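Long-range contacts in cephalosporin acylase (Bacillus halodurans, PDB 2NLZ), which probably hydrolyses amide bonds of cephalosporin or gamma-glutamyl type, as a gamma-glutamyltranspeptidase-family member of the N-terminal nucleophile hydrolases: residues A47-I52 with G134-A139; V117-A122 with E242-Y247; Q375-G380 with G391-N396. The protein carries 1 engineered substitution. One frame throughout, in Å; residues are numbered along the deposited sequence.

Contact 1 of 3, residues A47-I52 with G134-A139; sequences AIDAAI and GNLPLA
Asp49, in the first turns of helix 47-61, points its carboxylate at the backbone of Gly134-Leu136, where the chain turns from helix 122-133 into helix 138-141. The arrangement lies in the helical layer of the N-terminal nucleophile fold, with Ala50 and Ala51 resting on strand 359-365 of the sheet. Asn135 N gives OD2 the shorter bond, 2.7 Å and 163°, on the syn lone pair. Leu136 N meets OD1 at 3.1 Å from above the carboxylate plane, and gives a weak hydrogen bond to OD2. Two successive peptide N-H groups thus share one carboxylate, which would hold its plane against rotation, and Gly134 CA lies 3.5 Å from OD1. CG stands anti to the carbonyl carbon (chi1 -70°) and beside the backbone N, which leaves OD2 also within a hydrogen bond of Asn46 N, just before the segment. An alanine here would probably leave the N-H groups of Asn135 and Leu136 without their acceptor and the turn less firmly tied to the helix. Leu136 CG lies 3.8 Å from Asp49 CG, and Ile40 of helix 31-42 touches both side chains. One helical turn on, Ile52 and Leu138, which both touch Ala130, cross at about a right angle, with Ile52 CG2 3.9 Å from Leu138 CD1.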
loop_
_atom_site.group_PDB
_atom_site.type_symbol
_atom_site.label_atom_id
_atom_site.label_comp_id
_atom_site.label_asym_id
_atom_site.label_seq_id
_atom_site.Cartn_x
_atom_site.Cartn_y
_atom_site.Cartn_z
ATOM N N ALA D 47 -10.437 4.080 39.371
ATOM C CA ALA D 47 -9.675 3.370 38.352
ATOM C C ALA D 47 -9.206 1.995 38.830
ATOM O O ALA D 47 -9.146 1.051 38.037
ATOM C CB ALA D 47 -8.500 4.215 37.886
ATOM N N ILE D 48 -8.892 1.889 40.121
ATOM C CA ILE D 48 -8.466 0.626 40.722
ATOM C C ILE D 48 -9.634 -0.358 40.719
ATOM O O ILE D 48 -9.504 -1.499 40.254
ATOM C CB ILE D 48 -7.928 0.821 42.165
ATOM C CG1 ILE D 48 -6.617 1.609 42.164
ATOM C CG2 ILE D 48 -7.705 -0.510 42.855
ATOM C CD1 ILE D 48 -6.782 3.117 42.368
ATOM N N ASP D 49 -10.779 0.092 41.224
ATOM C CA ASP D 49 -11.983 -0.720 41.198
ATOM C C ASP D 49 -12.223 -1.233 39.792
ATOM O O ASP D 49 -12.367 -2.438 39.590
ATOM C CB ASP D 49 -13.192 0.079 41.674
ATOM C CG ASP D 49 -13.148 0.388 43.153
ATOM O OD1 ASP D 49 -13.031 -0.558 43.966
ATOM O OD2 ASP D 49 -13.257 1.582 43.498
ATOM N N ALA D 50 -12.225 -0.314 38.822
ATOM C CA ALA D 50 -12.438 -0.645 37.404
ATOM C C ALA D 50 -11.449 -1.679 36.861
ATOM O O ALA D 50 -11.822 -2.538 36.066
ATOM C CB ALA D 50 -12.414 0.615 36.547
ATOM N N ALA D 51 -10.194 -1.580 37.298
ATOM C CA ALA D 51 -9.159 -2.498 36.887
ATOM C C ALA D 51 -9.506 -3.905 37.355
ATOM O O ALA D 51 -9.420 -4.860 36.582
ATOM C CB ALA D 51 -7.832 -2.058 37.446
ATOM N N ILE D 52 -9.915 -4.021 38.617
ATOM C CA ILE D 52 -10.323 -5.303 39.197
ATOM C C ILE D 52 -11.562 -5.822 38.471
ATOM O O ILE D 52 -11.636 -6.991 38.134
ATOM C CB ILE D 52 -10.558 -5.192 40.720
ATOM C CG1 ILE D 52 -9.277 -4.742 41.429
ATOM C CG2 ILE D 52 -11.001 -6.518 41.305
ATOM C CD1 ILE D 52 -9.498 -4.177 42.825
ATOM N N GLY D 134 -9.098 0.826 46.456
ATOM C CA GLY D 134 -10.421 0.846 45.827
ATOM C C GLY D 134 -11.498 1.482 46.689
ATOM O O GLY D 134 -11.336 1.611 47.899
ATOM N N ASN D 135 -12.603 1.883 46.067
ATOM C CA ASN D 135 -13.739 2.468 46.784
ATOM C C ASN D 135 -14.818 1.442 47.109
ATOM O O ASN D 135 -15.537 1.573 48.103
ATOM C CB ASN D 135 -14.376 3.599 45.970
ATOM C CG ASN D 135 -13.576 4.883 46.016
ATOM O OD1 ASN D 135 -12.773 5.102 46.926
ATOM N ND2 ASN D 135 -13.798 5.751 45.033
ATOM N N LEU D 136 -14.929 0.427 46.257
ATOM C CA LEU D 136 -16.004 -0.552 46.349
ATOM C C LEU D 136 -15.529 -1.861 46.956
ATOM O O LEU D 136 -14.355 -2.215 46.832
ATOM C CB LEU D 136 -16.568 -0.842 44.958
ATOM C CG LEU D 136 -16.887 0.338 44.055
ATOM C CD1 LEU D 136 -17.447 -0.185 42.757
ATOM C CD2 LEU D 136 -17.868 1.285 44.734
ATOM N N PRO D 137 -16.452 -2.602 47.593
ATOM C CA PRO D 137 -16.074 -3.928 48.060
ATOM C C PRO D 137 -15.909 -4.863 46.861
ATOM O O PRO D 137 -16.527 -4.651 45.812
ATOM C CB PRO D 137 -17.264 -4.351 48.923
ATOM C CG PRO D 137 -18.430 -3.593 48.349
ATOM C CD PRO D 137 -17.861 -2.279 47.893
ATOM N N LEU D 138 -15.070 -5.880 47.030
ATOM C CA LEU D 138 -14.750 -6.845 45.982
ATOM C C LEU D 138 -15.996 -7.434 45.315
ATOM O O LEU D 138 -15.995 -7.696 44.115
ATOM C CB LEU D 138 -13.887 -7.958 46.576
ATOM C CG LEU D 138 -12.801 -8.583 45.714
ATOM C CD1 LEU D 138 -12.020 -7.510 44.977
ATOM C CD2 LEU D 138 -11.882 -9.425 46.565
ATOM N N ALA D 139 -17.059 -7.615 46.099
ATOM C CA ALA D 139 -18.322 -8.167 45.605
ATOM C C ALA D 139 -19.070 -7.257 44.629
ATOM O O ALA D 139 -19.862 -7.726 43.817
ATOM C CB ALA D 139 -19.214 -8.534 46.762
#

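Contact 2 of 3, residues V117-A122 with E242-Y247; sequences VTVPGA and EDLACY
Val119 is the bump of this contact: its isopropyl group enters a hollow made by Asp243, Leu244 and the base of Tyr247, at the end of helix 241-245. CG1, anti to the carbonyl carbon (chi1 -60°), sits against the helix, 3.8 Å from Asp243 CB on one flank and 3.8 Å from Leu244 CD2 on another. Asp243 O also borders this methyl. CG2 turns to the Tyr247 side and comes to 4.3 Å from Tyr247 CB. Leu244 answers with a bump of its own: CD2 pushes into the angle between Val119 and Pro120, where it lies 4.1 Å from Pro120 CD, and the Leu244 side chain also touches Ala225 and Ile228 of helix 223-234. The contact thus joins the loop leading into helix 122-133 to a short helix just ahead of strand 250-259, in what is expected, from the gamma-glutamyltranspeptidase family, to be an N-terminal nucleophile hydrolase fold. The second hollow is at Gly121. With no side chain there, the far end of the Tyr247 ring settles obliquely against the backbone, CZ 3.4 Å from Gly121 CA. CG of Tyr247 is anti to the backbone N (chi1 165°), which swings the ring off the helix end and across to the loop. At its tip the hydroxyl OH gives a weak hydrogen bond to Gly121 O, 2.7 Å away. The ring of Tyr220 meets that of Tyr247 with the planes about 35° apart, and the Tyr220 hydroxyl is hydrogen-bonded to Pro120 O. The carboxylate of Asp243 serves another part of the chain: OD1 accepts a hydrogen bond from Met93 N, while Asp243 CB forms one wall of the Val119 hollow.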
loop_
_atom_site.group_PDB
_atom_site.type_symbol
_atom_site.label_atom_id
_atom_site.label_comp_id
_atom_site.label_asym_id
_atom_site.label_seq_id
_atom_site.Cartn_x
_atom_site.Cartn_y
_atom_site.Cartn_z
ATOM N N VAL D 117 2.729 -26.050 37.946
ATOM C CA VAL D 117 1.816 -25.141 38.637
ATOM C C VAL D 117 2.459 -24.489 39.867
ATOM O O VAL D 117 2.896 -25.182 40.783
ATOM C CB VAL D 117 0.534 -25.873 39.073
ATOM C CG1 VAL D 117 -0.429 -24.905 39.747
ATOM C CG2 VAL D 117 -0.128 -26.560 37.879
ATOM N N THR D 118 2.519 -23.158 39.868
ATOM C CA THR D 118 2.902 -22.380 41.051
ATOM C C THR D 118 1.644 -21.766 41.666
ATOM O O THR D 118 0.593 -21.776 41.022
ATOM C CB THR D 118 3.911 -21.268 40.693
ATOM O OG1 THR D 118 3.316 -20.323 39.788
ATOM C CG2 THR D 118 5.132 -21.877 40.061
ATOM N N VAL D 119 1.729 -21.226 42.883
ATOM C CA VAL D 119 0.519 -20.667 43.508
ATOM C C VAL D 119 -0.028 -19.491 42.701
ATOM O O VAL D 119 0.712 -18.564 42.366
ATOM C CB VAL D 119 0.645 -20.333 45.050
ATOM C CG1 VAL D 119 0.981 -21.575 45.837
ATOM C CG2 VAL D 119 1.668 -19.260 45.340
ATOM N N PRO D 120 -1.315 -19.577 42.317
ATOM C CA PRO D 120 -2.000 -18.497 41.625
ATOM C C PRO D 120 -2.092 -17.264 42.507
ATOM O O PRO D 120 -2.781 -17.290 43.519
ATOM C CB PRO D 120 -3.403 -19.066 41.394
ATOM C CG PRO D 120 -3.252 -20.523 41.476
ATOM C CD PRO D 120 -2.189 -20.748 42.496
ATOM N N GLY D 121 -1.404 -16.194 42.120
ATOM C CA GLY D 121 -1.393 -14.963 42.907
ATOM C C GLY D 121 -2.459 -13.905 42.624
ATOM O O GLY D 121 -2.640 -12.966 43.413
ATOM N N ALA D 122 -3.167 -14.053 41.506
ATOM C CA ALA D 122 -4.108 -13.032 41.036
ATOM C C ALA D 122 -5.305 -12.756 41.950
ATOM O O ALA D 122 -5.592 -11.589 42.222
ATOM C CB ALA D 122 -4.571 -13.312 39.591
ATOM N N GLU D 242 -0.985 -25.349 52.463
ATOM C CA GLU D 242 -0.045 -24.473 53.161
ATOM C C GLU D 242 0.741 -23.568 52.222
ATOM O O GLU D 242 1.188 -22.491 52.626
ATOM C CB GLU D 242 0.901 -25.292 54.044
ATOM C CG GLU D 242 0.229 -25.882 55.275
ATOM C CD GLU D 242 0.627 -27.328 55.514
ATOM O OE1 GLU D 242 1.733 -27.569 56.042
ATOM O OE2 GLU D 242 -0.174 -28.226 55.173
ATOM N N ASP D 243 0.905 -24.009 50.976
ATOM C CA ASP D 243 1.517 -23.186 49.937
ATOM C C ASP D 243 0.633 -21.987 49.638
ATOM O O ASP D 243 1.108 -20.855 49.566
ATOM C CB ASP D 243 1.734 -24.003 48.668
ATOM C CG ASP D 243 2.984 -24.852 48.728
ATOM O OD1 ASP D 243 4.012 -24.353 49.234
ATOM O OD2 ASP D 243 2.936 -26.012 48.260
ATOM N N LEU D 244 -0.657 -22.253 49.478
ATOM C CA LEU D 244 -1.652 -21.215 49.253
ATOM C C LEU D 244 -1.828 -20.341 50.495
ATOM O O LEU D 244 -1.891 -19.117 50.392
ATOM C CB LEU D 244 -3.000 -21.836 48.852
ATOM C CG LEU D 244 -3.057 -22.742 47.620
ATOM C CD1 LEU D 244 -4.368 -23.510 47.520
ATOM C CD2 LEU D 244 -2.798 -21.940 46.339
ATOM N N ALA D 245 -1.885 -20.984 51.659
ATOM C CA ALA D 245 -2.161 -20.317 52.936
ATOM C C ALA D 245 -1.233 -19.150 53.267
ATOM O O ALA D 245 -1.689 -18.121 53.768
ATOM C CB ALA D 245 -2.156 -21.322 54.077
ATOM N N CYS D 246 0.060 -19.296 52.994
ATOM C CA CYS D 246 0.974 -18.193 53.279
ATOM C C CYS D 246 1.410 -17.404 52.048
ATOM O O CYS D 246 2.457 -16.752 52.058
ATOM C CB CYS D 246 2.157 -18.607 54.178
ATOM S SG CYS D 246 3.099 -20.048 53.679
ATOM N N TYR D 247 0.599 -17.439 50.997
ATOM C CA TYR D 247 0.789 -16.484 49.926
ATOM C C TYR D 247 0.222 -15.125 50.326
ATOM O O TYR D 247 -0.918 -15.020 50.775
ATOM C CB TYR D 247 0.145 -16.943 48.611
ATOM C CG TYR D 247 0.014 -15.808 47.604
ATOM C CD1 TYR D 247 1.129 -15.300 46.938
ATOM C CD2 TYR D 247 -1.216 -15.217 47.352
ATOM C CE1 TYR D 247 1.005 -14.249 46.037
ATOM C CE2 TYR D 247 -1.346 -14.174 46.456
ATOM C CZ TYR D 247 -0.239 -13.694 45.807
ATOM O OH TYR D 247 -0.386 -12.657 44.922
#

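Contact 3 of 3, residues Q375-G380 with G391-N396; sequences QSNYMG and GIAMQN
Asn377 and Asn396 carry most of the polar chemistry here, each through both backbone and side chain. In the backbone pairing, Asn396 N donates to Asn377 O at 3.2 Å and a nearly straight 169°, approaching from above the carbonyl plane. Side-chain amides add further hydrogen bonds. Asn377 ND2 reaches Ala393 O at 2.9 Å, again from well above the carbonyl plane, and also bonds to Phe381 O, while its OD1 meets Ser70 OG. Asn396 OD1 accepts Met379 N in its own carbonyl plane, at 2.9 Å; its CG lies between the backbone N and the carbonyl carbon (chi1 75°), a torsion that folds the amide back over the turn. Asn396 ND2 is shared between Pro111 O and a weak hydrogen bond to Met379 SD, 3.5 Å away, and Gln395 NE2 turns aside to weak hydrogen bonds with Asp71 and Thr118. The site is where the chain leaves strand 370-376, a strand of the beta sandwich expected of an N-terminal nucleophile hydrolase, and returns through the short antiparallel pair 386-387 and 392-393, the latter weakly bonded, so that 393-396 lies against 376-379. Among the contacts that are not hydrogen bonds, Tyr378 CB lies 3.2 Å from Asn396 OD1, with ring and amide planes 32° apart, and Met379 CG covers one face of the same ring, toward its rim. Gln395 CB lies 3.5 Å from Asn377 OD1, and Ala393 CB stands 3.7 Å from Asn377 ND2.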
loop_
_atom_site.group_PDB
_atom_site.type_symbol
_atom_site.label_atom_id
_atom_site.label_comp_id
_atom_site.label_asym_id
_atom_site.label_seq_id
_atom_site.Cartn_x
_atom_site.Cartn_y
_atom_site.Cartn_z
ATOM N N GLN D 375 -2.496 -9.856 33.852
ATOM C CA GLN D 375 -2.500 -11.201 34.461
ATOM C C GLN D 375 -2.456 -12.308 33.417
ATOM O O GLN D 375 -2.925 -12.118 32.302
ATOM C CB GLN D 375 -3.682 -11.405 35.437
ATOM C CG GLN D 375 -5.045 -11.469 34.802
ATOM C CD GLN D 375 -6.170 -11.541 35.795
ATOM O OE1 GLN D 375 -6.077 -11.010 36.898
ATOM N NE2 GLN D 375 -7.258 -12.187 35.403
ATOM N N SER D 376 -1.901 -13.462 33.789
ATOM C CA SER D 376 -1.742 -14.573 32.853
ATOM C C SER D 376 -1.656 -15.953 33.514
ATOM O O SER D 376 -1.229 -16.089 34.658
ATOM C CB SER D 376 -0.507 -14.335 31.980
ATOM O OG SER D 376 -0.154 -15.462 31.204
ATOM N N ASN D 377 -2.069 -16.968 32.756
ATOM C CA ASN D 377 -1.831 -18.366 33.083
ATOM C C ASN D 377 -0.552 -18.883 32.429
ATOM O O ASN D 377 -0.352 -20.088 32.297
ATOM C CB ASN D 377 -3.019 -19.208 32.635
ATOM C CG ASN D 377 -3.976 -19.503 33.768
ATOM O OD1 ASN D 377 -3.845 -18.943 34.849
ATOM N ND2 ASN D 377 -4.939 -20.401 33.531
ATOM N N TYR D 378 0.314 -17.947 32.046
ATOM C CA TYR D 378 1.482 -18.193 31.201
ATOM C C TYR D 378 1.078 -18.723 29.824
ATOM O O TYR D 378 0.692 -17.941 28.957
ATOM C CB TYR D 378 2.525 -19.062 31.904
ATOM C CG TYR D 378 3.827 -19.197 31.159
ATOM C CD1 TYR D 378 4.407 -18.106 30.508
ATOM C CD2 TYR D 378 4.493 -20.416 31.113
ATOM C CE1 TYR D 378 5.614 -18.239 29.819
ATOM C CE2 TYR D 378 5.699 -20.554 30.436
ATOM C CZ TYR D 378 6.251 -19.466 29.792
ATOM O OH TYR D 378 7.442 -19.612 29.123
ATOM N N MET D 379 1.131 -20.031 29.619
ATOM C CA MET D 379 0.828 -20.576 28.301
ATOM C C MET D 379 -0.663 -20.808 28.047
ATOM O O MET D 379 -1.198 -21.868 28.373
ATOM C CB MET D 379 1.622 -21.853 28.055
ATOM C CG MET D 379 3.089 -21.596 27.843
ATOM S SD MET D 379 4.042 -23.093 27.591
ATOM C CE MET D 379 5.588 -22.406 26.997
ATOM N N GLY D 380 -1.320 -19.814 27.451
ATOM C CA GLY D 380 -2.711 -19.938 27.043
ATOM C C GLY D 380 -3.630 -20.237 28.208
ATOM O O GLY D 380 -3.775 -19.423 29.115
ATOM N N GLY D 391 -13.954 -24.132 37.823
ATOM C CA GLY D 391 -13.496 -23.291 36.719
ATOM C C GLY D 391 -12.195 -22.558 36.991
ATOM O O GLY D 391 -11.898 -21.538 36.358
ATOM N N ILE D 392 -11.416 -23.062 37.944
ATOM C CA ILE D 392 -10.104 -22.485 38.197
ATOM C C ILE D 392 -9.111 -23.187 37.281
ATOM O O ILE D 392 -8.679 -24.313 37.545
ATOM C CB ILE D 392 -9.676 -22.605 39.680
ATOM C CG1 ILE D 392 -10.728 -21.971 40.597
ATOM C CG2 ILE D 392 -8.321 -21.942 39.902
ATOM C CD1 ILE D 392 -10.530 -22.262 42.069
ATOM N N ALA D 393 -8.789 -22.536 36.172
ATOM C CA ALA D 393 -7.740 -23.031 35.314
ATOM C C ALA D 393 -6.402 -22.594 35.896
ATOM O O ALA D 393 -6.108 -21.397 35.984
ATOM C CB ALA D 393 -7.912 -22.499 33.921
ATOM N N MET D 394 -5.603 -23.571 36.304
ATOM C CA MET D 394 -4.333 -23.296 36.962
ATOM C C MET D 394 -3.254 -22.934 35.961
ATOM O O MET D 394 -3.132 -23.556 34.907
ATOM C CB MET D 394 -3.898 -24.490 37.805
ATOM C CG MET D 394 -4.920 -24.879 38.861
ATOM S SD MET D 394 -5.099 -23.661 40.182
ATOM C CE MET D 394 -3.703 -24.096 41.229
ATOM N N GLN D 395 -2.474 -21.916 36.302
ATOM C CA GLN D 395 -1.352 -21.467 35.481
ATOM C C GLN D 395 -0.238 -22.510 35.352
ATOM O O GLN D 395 -0.135 -23.428 36.164
ATOM C CB GLN D 395 -0.776 -20.180 36.075
ATOM C CG GLN D 395 -0.200 -20.324 37.474
ATOM C CD GLN D 395 0.441 -19.046 37.954
ATOM O OE1 GLN D 395 0.642 -18.127 37.164
ATOM N NE2 GLN D 395 0.767 -18.974 39.246
ATOM N N ASN D 396 0.597 -22.368 34.330
ATOM C CA ASN D 396 1.801 -23.199 34.218
ATOM C C ASN D 396 3.105 -22.410 34.364
ATOM O O ASN D 396 4.131 -22.792 33.818
ATOM C CB ASN D 396 1.799 -24.075 32.950
ATOM C CG ASN D 396 2.086 -23.289 31.675
ATOM O OD1 ASN D 396 1.649 -22.157 31.506
ATOM N ND2 ASN D 396 2.816 -23.907 30.771
#

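Contacts 2 and 3 are buried and touch each other: Pro120 of 117-122 packs on Met394 of 391-396, and Gln395 reaches the 117-122 loop. Contact 1, partly buried, stands apart from both, its centre about 22 Å from each of theirs. Helix 122-133 nonetheless runs between contacts 1 and 2, beginning at the end of 117-122 and ending just ahead of 134-139. Helix 47-61 likewise starts in contact 1 and farther along meets Gln375 of contact 3. Their chemistry differs: a carboxylate gathering peptide N-H groups in contact 1, chiefly apolar packing in contact 2, and neutral amides bonded to backbone in contact 3.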